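Local atomic coordinates of family 88 glycosyl hydrolase (Bacteroides thetaiotaomicron, PDB entry 5NOA), a protein that probably cleaves glycosidic linkages of complex plant glycans, perhaps those of gum arabic, as a member of the family 88 glycosyl hydrolases. Residues T123-Y128 with Y173-N178; R139-M144 with P179-K184. All coordinates share one frame; numbering follows the deposited sequence.

Interaction 1 of 2, residues T123-Y128 with Y173-N178; sequences TYADLY and YNITKN
Ile175 approaches the Tyr128 ring obliquely and reaches down to Ala125, and this one branched side chain contributes most of the surface buried between the two segments. Its two methyl ends are used separately. CG2 touches CE1 of Tyr128 at 3.7 Å, toward the hydroxyl end of the ring, while Ile175 CD1 meets Tyr128 CD1, nearer the root of the ring, at the same 3.7 Å. Ile175 CD1 also rests 4.0 Å from Ala125 CB, whose small methyl lets the isoleucine come close to the helix. A chi1 of 174° sends the Tyr128 ring opposite its own N and out toward Ile175, beside the spot where Ala125 meets the isoleucine CD1. No hydrogen bond links the segments; between them the contact is apolar, an example of branched and aromatic side chains fitting together by shape. Replacing Tyr128 with an alanine would probably strip Ile175 CG2 of its aromatic partner and open a gap beside it, leaving mainly the Ala125 contact. Just beyond, the helix ends: Lys177 turns to positive phi, and Asn178 N donates to Thr176 OG1 (3.1 Å) in an ST turn. In the fold, whose paired helices are consistent with the alpha/alpha barrel of family 88, Leu127 of helix 120-130 packs against helices 56-72 and 75-87, a salt bridge from Asp126 to Lys171 of helix 160-176 supplements the apolar contact, and Tyr173 leans on helix 180-196.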
ATOM      1  N   THR A 123      -4.158   5.855   9.534  1.00  7.13           N
ATOM      2  CA  THR A 123      -4.969   5.203  10.562  1.00  7.54           C
ATOM      3  C   THR A 123      -5.488   6.204  11.581  1.00  7.44           C
ATOM      4  O   THR A 123      -6.649   6.133  11.983  1.00  7.89           O
ATOM      5  CB  THR A 123      -4.193   4.038  11.187  1.00  8.80           C
ATOM      6  OG1 THR A 123      -3.992   3.038  10.167  1.00 10.09           O
ATOM      7  CG2 THR A 123      -4.950   3.405  12.313  1.00  8.89           C
ATOM      8  N   TYR A 124      -4.653   7.176  11.952  1.00  6.82           N
ATOM      9  CA  TYR A 124      -5.132   8.173  12.895  1.00  8.00           C
ATOM     10  C   TYR A 124      -6.321   8.938  12.321  1.00  8.25           C
ATOM     11  O   TYR A 124      -7.295   9.199  13.042  1.00  9.22           O
ATOM     12  CB  TYR A 124      -4.033   9.113  13.314  1.00  8.00           C
ATOM     13  CG  TYR A 124      -2.809   8.476  13.916  1.00  7.64           C
ATOM     14  CD1 TYR A 124      -2.814   7.188  14.443  1.00  8.74           C
ATOM     15  CD2 TYR A 124      -1.608   9.151  13.918  1.00  7.61           C
ATOM     16  CE1 TYR A 124      -1.661   6.615  14.944  1.00  8.43           C
ATOM     17  CE2 TYR A 124      -0.460   8.595  14.434  1.00  7.46           C
ATOM     18  CZ  TYR A 124      -0.478   7.326  14.970  1.00  7.66           C
ATOM     19  OH  TYR A 124       0.635   6.705  15.478  1.00  9.02           O
ATOM     20  N   ALA A 125      -6.249   9.282  11.031  1.00  7.99           N
ATOM     21  CA  ALA A 125      -7.347   9.967  10.349  1.00  8.37           C
ATOM     22  C   ALA A 125      -8.583   9.092  10.284  1.00  9.03           C
ATOM     23  O   ALA A 125      -9.709   9.576  10.479  1.00  9.81           O
ATOM     24  CB  ALA A 125      -6.916  10.397   8.971  1.00  9.30           C
ATOM     25  N   ASP A 126      -8.414   7.800   9.978  1.00  9.12           N
ATOM     26  CA  ASP A 126      -9.575   6.884   9.923  1.00  9.48           C
ATOM     27  C   ASP A 126     -10.266   6.815  11.282  1.00  9.46           C
ATOM     28  O   ASP A 126     -11.480   6.815  11.386  1.00 10.39           O
ATOM     29  CB  ASP A 126      -9.130   5.462   9.505  1.00 10.22           C
ATOM     30  CG  ASP A 126      -8.796   5.326   8.048  1.00 13.00           C
ATOM     31  OD1 ASP A 126      -9.147   6.205   7.246  1.00 14.20           O
ATOM     32  OD2 ASP A 126      -8.156   4.286   7.714  1.00 15.53           O
ATOM     33  N   LEU A 127      -9.461   6.701  12.321  1.00  8.68           N
ATOM     34  CA  LEU A 127      -9.999   6.637  13.685  1.00  9.49           C
ATOM     35  C   LEU A 127     -10.702   7.951  14.049  1.00 10.06           C
ATOM     36  O   LEU A 127     -11.761   7.930  14.675  1.00 11.44           O
ATOM     37  CB  LEU A 127      -8.900   6.306  14.691  1.00  9.30           C
ATOM     38  CG  LEU A 127      -8.320   4.895  14.524  1.00 10.20           C
ATOM     39  CD1 LEU A 127      -7.075   4.693  15.369  1.00 11.13           C
ATOM     40  CD2 LEU A 127      -9.371   3.850  14.867  1.00 10.89           C
ATOM     41  N   TYR A 128     -10.110   9.084  13.661  1.00  9.49           N
ATOM     42  CA  TYR A 128     -10.764  10.379  13.835  1.00 10.27           C
ATOM     43  C   TYR A 128     -12.113  10.430  13.145  1.00 10.47           C
ATOM     44  O   TYR A 128     -13.102  10.877  13.716  1.00 11.87           O
ATOM     45  CB  TYR A 128      -9.837  11.498  13.283  1.00 11.59           C
ATOM     46  CG  TYR A 128     -10.471  12.861  13.278  1.00 11.98           C
ATOM     47  CD1 TYR A 128     -11.274  13.262  12.226  1.00 12.43           C
ATOM     48  CD2 TYR A 128     -10.277  13.731  14.314  1.00 11.98           C
ATOM     49  CE1 TYR A 128     -11.900  14.483  12.229  1.00 14.25           C
ATOM     50  CE2 TYR A 128     -10.878  14.981  14.320  1.00 14.18           C
ATOM     51  CZ  TYR A 128     -11.685  15.361  13.268  1.00 13.92           C
ATOM     52  OH  TYR A 128     -12.286  16.570  13.285  1.00 18.05           O
ATOM     53  N   TYR A 173      -7.259  16.184   3.584  1.00  9.76           N
ATOM     54  CA  TYR A 173      -8.127  17.107   2.838  1.00 10.31           C
ATOM     55  C   TYR A 173      -9.578  16.941   3.238  1.00  9.96           C
ATOM     56  O   TYR A 173     -10.294  17.907   3.490  1.00 12.02           O
ATOM     57  CB  TYR A 173      -7.969  16.965   1.319  1.00 10.27           C
ATOM     58  CG  TYR A 173      -8.963  17.833   0.620  1.00 10.50           C
ATOM     59  CD1 TYR A 173      -8.733  19.205   0.532  1.00 11.94           C
ATOM     60  CD2 TYR A 173     -10.189  17.344   0.191  1.00 11.95           C
ATOM     61  CE1 TYR A 173      -9.646  20.052  -0.024  1.00 13.20           C
ATOM     62  CE2 TYR A 173     -11.131  18.172  -0.340  1.00 13.49           C
ATOM     63  CZ  TYR A 173     -10.857  19.536  -0.467  1.00 13.30           C
ATOM     64  OH  TYR A 173     -11.790  20.347  -1.015  1.00 19.53           O
ATOM     65  N   ASN A 174     -10.044  15.707   3.270  1.00 10.19           N
ATOM     66  CA  ASN A 174     -11.477  15.511   3.518  1.00 11.72           C
ATOM     67  C   ASN A 174     -11.895  15.961   4.900  1.00 11.42           C
ATOM     68  O   ASN A 174     -13.043  16.339   5.089  1.00 14.92           O
ATOM     69  CB  ASN A 174     -11.888  14.058   3.206  1.00 12.09           C
ATOM     70  CG  ASN A 174     -12.002  13.782   1.706  1.00 13.70           C
ATOM     71  OD1 ASN A 174     -12.299  14.658   0.922  1.00 17.39           O
ATOM     72  ND2 ASN A 174     -11.790  12.530   1.317  1.00 17.31           N
ATOM     73  N   ILE A 175     -10.968  15.934   5.860  1.00 10.96           N
ATOM     74  CA  ILE A 175     -11.231  16.462   7.186  1.00 11.17           C
ATOM     75  C   ILE A 175     -11.148  17.979   7.239  1.00 12.01           C
ATOM     76  O   ILE A 175     -12.052  18.613   7.762  1.00 13.97           O
ATOM     77  CB  ILE A 175     -10.273  15.841   8.214  1.00 11.69           C
ATOM     78  CG1 ILE A 175     -10.565  14.342   8.359  1.00 11.18           C
ATOM     79  CG2 ILE A 175     -10.377  16.558   9.555  1.00 13.47           C
ATOM     80  CD1 ILE A 175      -9.444  13.555   8.978  1.00 12.36           C
ATOM     81  N   THR A 176     -10.052  18.545   6.748  1.00 11.09           N
ATOM     82  CA  THR A 176      -9.749  19.966   6.916  1.00 12.26           C
ATOM     83  C   THR A 176     -10.378  20.847   5.835  1.00 12.17           C
ATOM     84  O   THR A 176     -10.564  22.047   6.040  1.00 13.73           O
ATOM     85  CB  THR A 176      -8.220  20.237   6.892  1.00 12.78           C
ATOM     86  OG1 THR A 176      -7.698  19.929   5.595  1.00 12.42           O
ATOM     87  CG2 THR A 176      -7.484  19.433   7.987  1.00 13.62           C
ATOM     88  N   LYS A 177     -10.597  20.275   4.649  1.00 11.54           N
ATOM     89  CA  LYS A 177     -10.950  21.021   3.441  1.00 12.48           C
ATOM     90  C   LYS A 177      -9.934  22.097   3.047  1.00 12.11           C
ATOM     91  O   LYS A 177     -10.275  23.048   2.331  1.00 15.43           O
ATOM     92  CB  LYS A 177     -12.398  21.570   3.536  1.00 14.58           C
ATOM     93  CG  LYS A 177     -13.468  20.518   3.845  1.00 17.47           C
ATOM     94  CD  LYS A 177     -13.620  19.502   2.709  1.00 21.15           C
ATOM     95  CE  LYS A 177     -14.663  18.421   3.003  1.00 25.90           C
ATOM     96  NZ  LYS A 177     -16.061  18.935   3.019  1.00 29.18           N
ATOM     97  N   ASN A 178      -8.679  21.898   3.476  1.00 11.53           N
ATOM     98  CA  ASN A 178      -7.602  22.786   3.117  1.00 10.77           C
ATOM     99  C   ASN A 178      -7.058  22.370   1.736  1.00 10.83           C
ATOM    100  O   ASN A 178      -6.420  21.349   1.626  1.00 10.87           O
ATOM    101  CB  ASN A 178      -6.511  22.712   4.183  1.00 11.55           C
ATOM    102  CG  ASN A 178      -5.318  23.566   3.878  1.00 12.61           C
ATOM    103  OD1 ASN A 178      -5.165  24.133   2.779  1.00 13.82           O
ATOM    104  ND2 ASN A 178      -4.444  23.692   4.889  1.00 17.45           N
TER

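Interaction 2 of 2, residues R139-M144 with P179-K184; sequences RAREVM and PLYLEK
The ring of Tyr181 presents an edge to Met144: CB of the methionine lies near the ring plane, 3.8 Å from Tyr181 CE1, so the methylene meets the rim of the aromatic group. The guanidinium of Arg141 is turned 74° from that ring, and the two side chains cross at nearly a right angle. It is the aliphatic root of the arginine that touches, with Tyr181 OH 3.9 Å from Arg141 CA and 4.0 Å from Arg141 CG. The phenol thus enters end first between two residues one turn apart. Its CG is anti to the carbonyl carbon (chi1 -77°), which directs the ring across to helix 135-149, although the CB of Tyr181 does not itself point there. Polarity is settled by Glu145, whose OE2 is hydrogen-bonded to Tyr181 OH and also forms a salt bridge with Arg141 NE; one carboxylate oxygen is shared by phenol and arginine, and the arginine's positive charge may help to hold it there. The Met144 chain, after touching the ring with CB, bends twice and leads away to pack on Phe121 and Gln118. Further back along helix 135-149, Arg139 NH1 bridges to Glu142 OE1 at 3.0 Å, approaching from above the carboxylate plane (49° out of it), and the same arginine also pairs with Asp96. The contact is helix-helix packing between alternate helices, consistent with the alpha/alpha barrel of family 88: it joins helix 135-149 to the first turns of helix 180-196, while Leu172 and Thr176 of helix 160-176 pack against Tyr181, and Met148 touches Leu180, Tyr181 and Lys184. Phe121 brings helix 120-130 against Ala140, Val143 and Met144 of helix 135-149.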
ATOM      1  N   ARG A 139      -1.024  15.877  15.523  1.00  9.10           N
ATOM      2  CA  ARG A 139       0.329  15.680  15.049  1.00  9.18           C
ATOM      3  C   ARG A 139       0.340  15.549  13.525  1.00  8.49           C
ATOM      4  O   ARG A 139       1.216  16.107  12.863  1.00  8.90           O
ATOM      5  CB  ARG A 139       1.014  14.504  15.708  1.00  9.00           C
ATOM      6  CG  ARG A 139       2.438  14.290  15.213  1.00  8.38           C
ATOM      7  CD  ARG A 139       3.353  15.391  15.596  1.00  9.01           C
ATOM      8  NE  ARG A 139       4.721  14.961  15.446  1.00  9.44           N
ATOM      9  CZ  ARG A 139       5.790  15.626  15.867  1.00 10.31           C
ATOM     10  NH1 ARG A 139       5.689  16.841  16.378  1.00 12.28           N
ATOM     11  NH2 ARG A 139       6.994  15.092  15.776  1.00 11.96           N
ATOM     12  N   ALA A 140      -0.598  14.773  12.955  1.00  8.49           N
ATOM     13  CA  ALA A 140      -0.634  14.614  11.508  1.00  8.74           C
ATOM     14  C   ALA A 140      -0.687  15.973  10.815  1.00  8.59           C
ATOM     15  O   ALA A 140       0.035  16.250   9.865  1.00  9.50           O
ATOM     16  CB  ALA A 140      -1.816  13.782  11.107  1.00  9.05           C
ATOM     17  N   ARG A 141      -1.582  16.833  11.316  1.00  8.67           N
ATOM     18  CA  ARG A 141      -1.724  18.147  10.716  1.00  9.40           C
ATOM     19  C   ARG A 141      -0.478  19.019  10.928  1.00  8.73           C
ATOM     20  O   ARG A 141      -0.037  19.703  10.014  1.00  9.67           O
ATOM     21  CB  ARG A 141      -2.944  18.884  11.287  1.00 11.03           C
ATOM     22  CG  ARG A 141      -4.298  18.373  10.789  1.00 11.52           C
ATOM     23  CD  ARG A 141      -5.453  19.258  11.248  1.00 12.76           C
ATOM     24  NE  ARG A 141      -5.114  20.589  10.791  1.00 12.97           N
ATOM     25  CZ  ARG A 141      -5.447  21.729  11.365  1.00 16.36           C
ATOM     26  NH1 ARG A 141      -6.307  21.763  12.382  1.00 19.59           N
ATOM     27  NH2 ARG A 141      -4.908  22.856  10.925  1.00 16.79           N
ATOM     28  N   GLU A 142       0.095  18.989  12.125  1.00  9.34           N
ATOM     29  CA  GLU A 142       1.278  19.798  12.420  1.00 10.01           C
ATOM     30  C   GLU A 142       2.397  19.429  11.451  1.00  9.37           C
ATOM     31  O   GLU A 142       3.025  20.278  10.849  1.00 10.75           O
ATOM     32  CB  GLU A 142       1.742  19.557  13.862  1.00 11.39           C
ATOM     33  CG  GLU A 142       3.016  20.321  14.199  1.00 14.71           C
ATOM     34  CD  GLU A 142       3.695  19.889  15.497  1.00 19.55           C
ATOM     35  OE1 GLU A 142       3.440  18.776  16.043  1.00 19.36           O
ATOM     36  OE2 GLU A 142       4.545  20.699  15.964  1.00 27.10           O
ATOM     37  N   VAL A 143       2.627  18.133  11.296  1.00  8.61           N
ATOM     38  CA  VAL A 143       3.709  17.661  10.466  1.00  8.45           C
ATOM     39  C   VAL A 143       3.447  17.949   9.012  1.00  8.03           C
ATOM     40  O   VAL A 143       4.324  18.514   8.320  1.00  8.11           O
ATOM     41  CB  VAL A 143       3.928  16.149  10.703  1.00  8.04           C
ATOM     42  CG1 VAL A 143       4.861  15.566   9.668  1.00  8.01           C
ATOM     43  CG2 VAL A 143       4.463  15.909  12.111  1.00  8.36           C
ATOM     44  N   MET A 144       2.269  17.574   8.509  1.00  8.10           N
ATOM     45  CA  MET A 144       2.061  17.753   7.071  1.00  8.37           C
ATOM     46  C   MET A 144       1.960  19.219   6.664  1.00  7.87           C
ATOM     47  O   MET A 144       2.442  19.607   5.611  1.00  8.72           O
ATOM     48  CB  MET A 144       0.824  16.983   6.585  1.00  9.67           C
ATOM     49  CG  MET A 144       0.852  15.473   6.815  1.00 10.34           C
ATOM     50  SD  MET A 144       2.429  14.633   6.464  1.00  9.78           S
ATOM     51  CE  MET A 144       2.630  14.942   4.713  1.00 11.67           C
ATOM     52  N   PRO A 179      -7.294  23.203   0.705  1.00 12.09           N
ATOM     53  CA  PRO A 179      -6.860  22.809  -0.651  1.00 12.56           C
ATOM     54  C   PRO A 179      -5.362  22.596  -0.860  1.00 10.68           C
ATOM     55  O   PRO A 179      -4.953  21.942  -1.821  1.00 11.44           O
ATOM     56  CB  PRO A 179      -7.377  23.958  -1.530  1.00 15.71           C
ATOM     57  CG  PRO A 179      -7.686  25.058  -0.609  1.00 18.85           C
ATOM     58  CD  PRO A 179      -8.015  24.481   0.691  1.00 14.18           C
ATOM     59  N   LEU A 180      -4.533  23.122   0.027  1.00 10.20           N
ATOM     60  CA  LEU A 180      -3.112  22.918  -0.107  1.00 10.22           C
ATOM     61  C   LEU A 180      -2.747  21.432  -0.098  1.00  9.26           C
ATOM     62  O   LEU A 180      -1.817  21.045  -0.784  1.00  9.50           O
ATOM     63  CB  LEU A 180      -2.349  23.702   0.963  1.00 10.10           C
ATOM     64  CG  LEU A 180      -0.842  23.719   0.810  1.00 13.00           C
ATOM     65  CD1 LEU A 180      -0.410  24.445  -0.470  1.00 15.50           C
ATOM     66  CD2 LEU A 180      -0.226  24.380   2.030  1.00 15.90           C
ATOM     67  N   TYR A 181      -3.474  20.617   0.671  1.00  8.60           N
ATOM     68  CA  TYR A 181      -3.204  19.161   0.655  1.00  8.77           C
ATOM     69  C   TYR A 181      -3.268  18.574  -0.746  1.00  8.20           C
ATOM     70  O   TYR A 181      -2.466  17.713  -1.088  1.00  8.90           O
ATOM     71  CB  TYR A 181      -4.171  18.418   1.580  1.00  9.10           C
ATOM     72  CG  TYR A 181      -3.852  18.527   3.049  1.00  8.97           C
ATOM     73  CD1 TYR A 181      -2.818  17.792   3.590  1.00  9.07           C
ATOM     74  CD2 TYR A 181      -4.581  19.357   3.906  1.00  9.46           C
ATOM     75  CE1 TYR A 181      -2.507  17.886   4.938  1.00  9.74           C
ATOM     76  CE2 TYR A 181      -4.263  19.450   5.241  1.00  9.89           C
ATOM     77  CZ  TYR A 181      -3.228  18.704   5.748  1.00  9.50           C
ATOM     78  OH  TYR A 181      -2.901  18.750   7.075  1.00 11.38           O
ATOM     79  N   LEU A 182      -4.230  19.032  -1.538  1.00  8.50           N
ATOM     80  CA  LEU A 182      -4.388  18.484  -2.879  1.00  9.22           C
ATOM     81  C   LEU A 182      -3.421  19.067  -3.891  1.00  9.00           C
ATOM     82  O   LEU A 182      -3.011  18.393  -4.834  1.00 10.69           O
ATOM     83  CB  LEU A 182      -5.856  18.577  -3.329  1.00 10.16           C
ATOM     84  CG  LEU A 182      -6.862  17.917  -2.382  1.00 11.48           C
ATOM     85  CD1 LEU A 182      -8.275  18.043  -2.957  1.00 12.89           C
ATOM     86  CD2 LEU A 182      -6.511  16.477  -2.087  1.00 12.55           C
ATOM     87  N   GLU A 183      -3.017  20.308  -3.668  1.00  9.34           N
ATOM     88  CA  GLU A 183      -1.973  20.895  -4.481  1.00  9.73           C
ATOM     89  C   GLU A 183      -0.624  20.207  -4.264  1.00  8.59           C
ATOM     90  O   GLU A 183       0.113  19.880  -5.215  1.00  9.06           O
ATOM     91  CB  GLU A 183      -1.848  22.379  -4.198  1.00 12.52           C
ATOM     92  CG  GLU A 183      -0.716  23.085  -4.908  1.00 18.72           C
ATOM     93  CD  GLU A 183      -0.722  22.936  -6.413  1.00 23.12           C
ATOM     94  OE1 GLU A 183      -1.833  22.994  -7.050  1.00 22.92           O
ATOM     95  OE2 GLU A 183       0.427  22.775  -6.946  1.00 29.91           O
ATOM     96  N   LYS A 184      -0.301  19.976  -3.010  1.00  8.50           N
ATOM     97  CA  LYS A 184       0.956  19.314  -2.663  1.00  9.09           C
ATOM     98  C   LYS A 184       0.964  17.831  -2.986  1.00  8.35           C
ATOM     99  O   LYS A 184       2.026  17.305  -3.330  1.00  9.30           O
ATOM    100  CB  LYS A 184       1.308  19.637  -1.210  1.00  9.96           C
ATOM    101  CG  LYS A 184       1.704  21.106  -1.021  1.00 10.28           C
ATOM    102  CD  LYS A 184       3.125  21.369  -1.489  1.00 11.12           C
ATOM    103  CE  LYS A 184       3.516  22.830  -1.368  1.00 12.41           C
ATOM    104  NZ  LYS A 184       4.933  23.031  -1.754  1.00 13.69           N
TER

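From the N terminus, the chain passes through helices 120-130, 135-149, 160-176 and 180-196 in turn, and each interaction pairs a helix with the next but one. Interaction 1 closes a span of 44 intervening residues between the first and third helices; interaction 2 closes one of 34 between the second and fourth. Because residues 139-144 lie inside the first span and 179-184 beyond it, the two closures cross rather than nest. Their centres are 10 Å apart and they touch directly: Thr176 OG1 packs on Tyr181 CE2, and Tyr173 meets Leu182. Four successive helices are thereby tied into one part of the fold.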